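Envelopment polyprotein (Bovine Schmallenberg virus BH80/Germany/2011, PDB 7A56) probably drives entry of the virus into host cells as a class II membrane fusion glycoprotein, captured here as a trimer in its postfusion conformation. Local coordinates at residues 51-63 against 345-357. Residues are numbered along the deposited sequence; the frame is centred on the assembly and turned at random.
Sequences AIIPQYKTMTLNG and FDYNAYSTQATVT
Pro54 O is gripped by several groups at once: Thr352 N bonds to it at 2.9 Å, almost straight out from the carbonyl (165°), a water shared with Thr352 OG1 donates to it, and Ser351 CA adds a CH...O contact. A second water donates to both Ile53 O and Thr352 O, bridging the same two chain segments next to the direct bond. The Pro54 ring meets Tyr350 obliquely, CG lying 3.7 Å from CE2. Pointing the other way, the aliphatic part of Gln55 runs past Thr352 O until NE2 reaches Ala354 CB at 3.6 Å and shares a water with Ala354 N, while OE1 is bound by Ser386 N. Here the chain leaves strand 346-350, which pairs with strand 86-92, and crosses to strand 356-365 in a separate antiparallel sheet; residues 53-57 pack against the end of the first strand and the start of the linker, consistent with the passage between two beta domains of a class II fusion protein. Lys57 extends CG away from its backbone N (chi1 177°), which carries its methylenes along the end of strand 346-350, CG 3.7 Å from Ala349 CB. Thr60 CG2 approaches that same methyl at 3.8 Å. Thr60 OG1 donates to a lone pair of Asn62 OD1 within the amide plane, which helps fix the amide while Asn62 ND2 makes a weak bond (3.2 Å) to Tyr347 O. Between Thr60 and Asn62, Leu61 packs on Leu61 of the third subunit.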
loop_
_atom_site.group_PDB
_atom_site.type_symbol
_atom_site.label_atom_id
_atom_site.label_comp_id
_atom_site.label_asym_id
_atom_site.label_seq_id
_atom_site.Cartn_x
_atom_site.Cartn_y
_atom_site.Cartn_z
ATOM N N ALA A 51 -13.954 -33.125 -1.187
ATOM C CA ALA A 51 -14.402 -33.124 0.215
ATOM C C ALA A 51 -14.288 -31.728 0.808
ATOM O O ALA A 51 -13.317 -31.004 0.545
ATOM C CB ALA A 51 -13.561 -34.107 1.048
ATOM N N ILE A 52 -15.324 -31.316 1.544
ATOM C CA ILE A 52 -15.347 -30.006 2.189
ATOM C C ILE A 52 -15.813 -30.288 3.611
ATOM O O ILE A 52 -17.005 -30.567 3.845
ATOM C CB ILE A 52 -16.259 -28.990 1.468
ATOM C CG1 ILE A 52 -15.792 -28.698 0.016
ATOM C CG2 ILE A 52 -16.379 -27.642 2.244
ATOM C CD1 ILE A 52 -17.004 -28.379 -0.869
ATOM N N ILE A 53 -14.872 -30.258 4.547
ATOM C CA ILE A 53 -15.096 -30.564 5.962
ATOM C C ILE A 53 -14.699 -29.313 6.750
ATOM O O ILE A 53 -13.509 -28.932 6.752
ATOM C CB ILE A 53 -14.285 -31.792 6.394
ATOM C CG1 ILE A 53 -14.645 -33.016 5.522
ATOM C CG2 ILE A 53 -14.587 -32.092 7.897
ATOM C CD1 ILE A 53 -13.782 -34.210 5.769
ATOM N N PRO A 54 -15.649 -28.616 7.359
ATOM C CA PRO A 54 -15.388 -27.243 7.835
ATOM C C PRO A 54 -14.406 -27.165 9.010
ATOM O O PRO A 54 -14.499 -27.907 9.977
ATOM C CB PRO A 54 -16.774 -26.724 8.229
ATOM C CG PRO A 54 -17.649 -27.940 8.360
ATOM C CD PRO A 54 -17.073 -28.982 7.435
ATOM N N GLN A 55 -13.466 -26.222 8.909
ATOM C CA GLN A 55 -12.468 -25.990 9.953
ATOM C C GLN A 55 -12.847 -24.872 10.905
ATOM O O GLN A 55 -12.213 -24.742 11.961
ATOM C CB GLN A 55 -11.111 -25.572 9.312
ATOM C CG GLN A 55 -10.397 -26.704 8.574
ATOM C CD GLN A 55 -9.357 -26.147 7.657
ATOM O OE1 GLN A 55 -9.704 -25.487 6.674
ATOM N NE2 GLN A 55 -8.069 -26.336 7.983
ATOM N N TYR A 56 -13.758 -23.987 10.497
ATOM C CA TYR A 56 -14.000 -22.736 11.200
ATOM C C TYR A 56 -15.296 -22.816 12.028
ATOM O O TYR A 56 -16.344 -23.251 11.534
ATOM C CB TYR A 56 -14.061 -21.582 10.197
ATOM C CG TYR A 56 -14.080 -20.205 10.839
ATOM C CD1 TYR A 56 -12.878 -19.576 11.231
ATOM C CD2 TYR A 56 -15.290 -19.576 11.140
ATOM C CE1 TYR A 56 -12.888 -18.337 11.838
ATOM C CE2 TYR A 56 -15.325 -18.304 11.755
ATOM C CZ TYR A 56 -14.130 -17.695 12.097
ATOM O OH TYR A 56 -14.122 -16.466 12.686
ATOM N N LYS A 57 -15.201 -22.421 13.295
ATOM C CA LYS A 57 -16.360 -22.240 14.159
ATOM C C LYS A 57 -16.145 -21.022 15.050
ATOM O O LYS A 57 -15.085 -20.909 15.689
ATOM C CB LYS A 57 -16.567 -23.484 15.034
ATOM C CG LYS A 57 -17.700 -23.324 15.986
ATOM C CD LYS A 57 -17.932 -24.648 16.664
ATOM C CE LYS A 57 -17.431 -24.620 18.065
ATOM N NZ LYS A 57 -18.612 -24.536 18.973
ATOM N N THR A 58 -17.131 -20.124 15.108
ATOM C CA THR A 58 -17.070 -19.014 16.063
ATOM C C THR A 58 -18.431 -18.865 16.739
ATOM O O THR A 58 -19.270 -19.764 16.690
ATOM C CB THR A 58 -16.614 -17.707 15.388
ATOM O OG1 THR A 58 -16.361 -16.733 16.407
ATOM C CG2 THR A 58 -17.670 -17.161 14.378
ATOM N N MET A 59 -18.660 -17.736 17.403
ATOM C CA MET A 59 -19.905 -17.621 18.151
ATOM C C MET A 59 -21.057 -17.448 17.178
ATOM O O MET A 59 -20.869 -17.064 16.029
ATOM C CB MET A 59 -19.818 -16.458 19.140
ATOM C CG MET A 59 -20.128 -15.112 18.577
ATOM S SD MET A 59 -18.842 -14.082 17.928
ATOM C CE MET A 59 -17.333 -14.435 18.828
ATOM N N THR A 60 -22.244 -17.826 17.617
ATOM C CA THR A 60 -23.452 -17.762 16.802
ATOM C C THR A 60 -24.521 -17.016 17.578
ATOM O O THR A 60 -24.473 -16.934 18.810
ATOM C CB THR A 60 -23.977 -19.145 16.421
ATOM O OG1 THR A 60 -24.375 -19.877 17.621
ATOM C CG2 THR A 60 -22.891 -19.899 15.634
ATOM N N LEU A 61 -25.449 -16.415 16.844
ATOM C CA LEU A 61 -26.601 -15.734 17.452
ATOM C C LEU A 61 -27.850 -16.485 17.052
ATOM O O LEU A 61 -28.030 -16.791 15.874
ATOM C CB LEU A 61 -26.679 -14.283 16.964
ATOM C CG LEU A 61 -25.519 -13.417 17.448
ATOM C CD1 LEU A 61 -25.676 -12.045 16.901
ATOM C CD2 LEU A 61 -25.584 -13.354 18.959
ATOM N N ASN A 62 -28.726 -16.789 18.013
ATOM C CA ASN A 62 -29.870 -17.647 17.753
ATOM C C ASN A 62 -31.107 -16.837 18.119
ATOM O O ASN A 62 -31.056 -16.038 19.062
ATOM C CB ASN A 62 -29.732 -18.986 18.575
ATOM C CG ASN A 62 -28.412 -19.834 18.192
ATOM O OD1 ASN A 62 -27.214 -19.395 18.374
ATOM N ND2 ASN A 62 -28.650 -21.069 17.710
ATOM N N GLY A 63 -32.169 -16.930 17.306
ATOM C CA GLY A 63 -33.328 -16.069 17.515
ATOM C C GLY A 63 -34.563 -16.646 16.853
ATOM O O GLY A 63 -34.518 -17.723 16.262
ATOM N N PHE A 345 -36.544 -25.038 14.177
ATOM C CA PHE A 345 -35.382 -25.894 14.342
ATOM C C PHE A 345 -34.449 -25.346 15.413
ATOM O O PHE A 345 -34.532 -24.181 15.805
ATOM C CB PHE A 345 -34.649 -26.043 13.002
ATOM C CG PHE A 345 -35.500 -26.673 11.970
ATOM C CD1 PHE A 345 -35.698 -28.036 11.972
ATOM C CD2 PHE A 345 -36.161 -25.908 11.051
ATOM C CE1 PHE A 345 -36.501 -28.634 11.045
ATOM C CE2 PHE A 345 -36.986 -26.509 10.116
ATOM C CZ PHE A 345 -37.134 -27.872 10.102
ATOM N N ASP A 346 -33.578 -26.228 15.900
ATOM C CA ASP A 346 -32.396 -25.835 16.659
ATOM C C ASP A 346 -31.185 -25.883 15.736
ATOM O O ASP A 346 -31.073 -26.753 14.868
ATOM C CB ASP A 346 -32.119 -26.760 17.840
ATOM C CG ASP A 346 -33.194 -26.681 18.947
ATOM O OD1 ASP A 346 -33.964 -25.684 19.046
ATOM O OD2 ASP A 346 -33.227 -27.651 19.739
ATOM N N TYR A 347 -30.263 -24.968 15.955
ATOM C CA TYR A 347 -29.075 -24.896 15.128
ATOM C C TYR A 347 -27.819 -24.812 15.993
ATOM O O TYR A 347 -27.796 -24.088 16.995
ATOM C CB TYR A 347 -29.130 -23.666 14.270
ATOM C CG TYR A 347 -30.403 -23.398 13.529
ATOM C CD1 TYR A 347 -30.600 -23.899 12.236
ATOM C CD2 TYR A 347 -31.361 -22.522 14.047
ATOM C CE1 TYR A 347 -31.755 -23.582 11.500
ATOM C CE2 TYR A 347 -32.538 -22.243 13.334
ATOM C CZ TYR A 347 -32.728 -22.782 12.078
ATOM O OH TYR A 347 -33.835 -22.455 11.365
ATOM N N ASN A 348 -26.756 -25.505 15.603
ATOM C CA ASN A 348 -25.507 -25.215 16.283
ATOM C C ASN A 348 -24.304 -25.317 15.337
ATOM O O ASN A 348 -24.225 -26.207 14.494
ATOM C CB ASN A 348 -25.288 -26.144 17.462
ATOM C CG ASN A 348 -24.997 -27.545 17.031
ATOM O OD1 ASN A 348 -25.902 -28.271 16.634
ATOM N ND2 ASN A 348 -23.721 -27.939 17.076
ATOM N N ALA A 349 -23.312 -24.488 15.594
ATOM C CA ALA A 349 -22.088 -24.512 14.791
ATOM C C ALA A 349 -21.248 -25.742 15.117
ATOM O O ALA A 349 -21.293 -26.276 16.234
ATOM C CB ALA A 349 -21.278 -23.240 15.055
ATOM N N TYR A 350 -20.433 -26.167 14.143
ATOM C CA TYR A 350 -19.460 -27.222 14.390
ATOM C C TYR A 350 -18.289 -27.054 13.426
ATOM O O TYR A 350 -18.370 -26.326 12.418
ATOM C CB TYR A 350 -20.065 -28.643 14.257
ATOM C CG TYR A 350 -20.339 -29.030 12.825
ATOM C CD1 TYR A 350 -21.602 -28.707 12.215
ATOM C CD2 TYR A 350 -19.355 -29.684 12.066
ATOM C CE1 TYR A 350 -21.841 -29.033 10.886
ATOM C CE2 TYR A 350 -19.563 -30.007 10.754
ATOM C CZ TYR A 350 -20.787 -29.670 10.155
ATOM O OH TYR A 350 -20.962 -29.994 8.836
ATOM N N SER A 351 -17.182 -27.716 13.776
ATOM C CA SER A 351 -15.993 -27.734 12.925
ATOM C C SER A 351 -15.172 -28.957 13.304
ATOM O O SER A 351 -15.454 -29.636 14.299
ATOM C CB SER A 351 -15.164 -26.462 13.071
ATOM O OG SER A 351 -14.573 -26.448 14.352
ATOM N N THR A 352 -14.149 -29.222 12.500
ATOM C CA THR A 352 -13.295 -30.377 12.667
ATOM C C THR A 352 -11.929 -29.961 12.196
ATOM O O THR A 352 -11.820 -29.258 11.193
ATOM C CB THR A 352 -13.792 -31.547 11.829
ATOM O OG1 THR A 352 -15.126 -31.838 12.235
ATOM C CG2 THR A 352 -12.904 -32.755 11.991
ATOM N N GLN A 353 -10.896 -30.361 12.915
ATOM C CA GLN A 353 -9.569 -30.044 12.399
ATOM C C GLN A 353 -9.253 -30.881 11.167
ATOM O O GLN A 353 -9.502 -32.090 11.147
ATOM C CB GLN A 353 -8.520 -30.275 13.469
ATOM C CG GLN A 353 -8.261 -29.028 14.253
ATOM C CD GLN A 353 -6.787 -28.811 14.500
ATOM O OE1 GLN A 353 -5.938 -29.642 14.116
ATOM N NE2 GLN A 353 -6.462 -27.684 15.139
ATOM N N ALA A 354 -8.675 -30.235 10.148
ATOM C CA ALA A 354 -8.289 -30.964 8.943
ATOM C C ALA A 354 -7.166 -31.974 9.233
ATOM O O ALA A 354 -6.346 -31.786 10.126
ATOM C CB ALA A 354 -7.856 -29.967 7.855
ATOM N N THR A 355 -7.145 -33.068 8.476
ATOM C CA THR A 355 -6.035 -34.029 8.507
ATOM C C THR A 355 -5.089 -33.724 7.342
ATOM O O THR A 355 -5.404 -34.024 6.190
ATOM C CB THR A 355 -6.557 -35.451 8.418
ATOM O OG1 THR A 355 -7.452 -35.683 9.503
ATOM C CG2 THR A 355 -5.390 -36.493 8.488
ATOM N N VAL A 356 -3.950 -33.111 7.640
ATOM C CA VAL A 356 -2.949 -32.729 6.641
ATOM C C VAL A 356 -1.654 -33.452 6.974
ATOM O O VAL A 356 -1.291 -33.572 8.149
ATOM C CB VAL A 356 -2.725 -31.204 6.598
ATOM C CG1 VAL A 356 -1.678 -30.838 5.548
ATOM C CG2 VAL A 356 -4.032 -30.479 6.325
ATOM N N THR A 357 -0.985 -33.981 5.946
ATOM C CA THR A 357 0.357 -34.522 6.091
ATOM C C THR A 357 1.279 -33.857 5.072
ATOM O O THR A 357 0.891 -33.620 3.920
ATOM C CB THR A 357 0.407 -36.058 5.902
ATOM O OG1 THR A 357 -0.106 -36.404 4.603
ATOM C CG2 THR A 357 -0.396 -36.807 7.013
HETATM O O HOH W 1 -11.687 -30.181 8.478
HETATM O O HOH W 2 -16.217 -30.405 10.335
HETATM O O HOH W 3 -7.789 -27.360 10.863
HETATM O O HOH W 4 -12.691 -24.571 14.699
HETATM O O HOH W 5 -23.762 -22.754 17.876
HETATM O O HOH W 6 -31.095 -22.517 17.765
#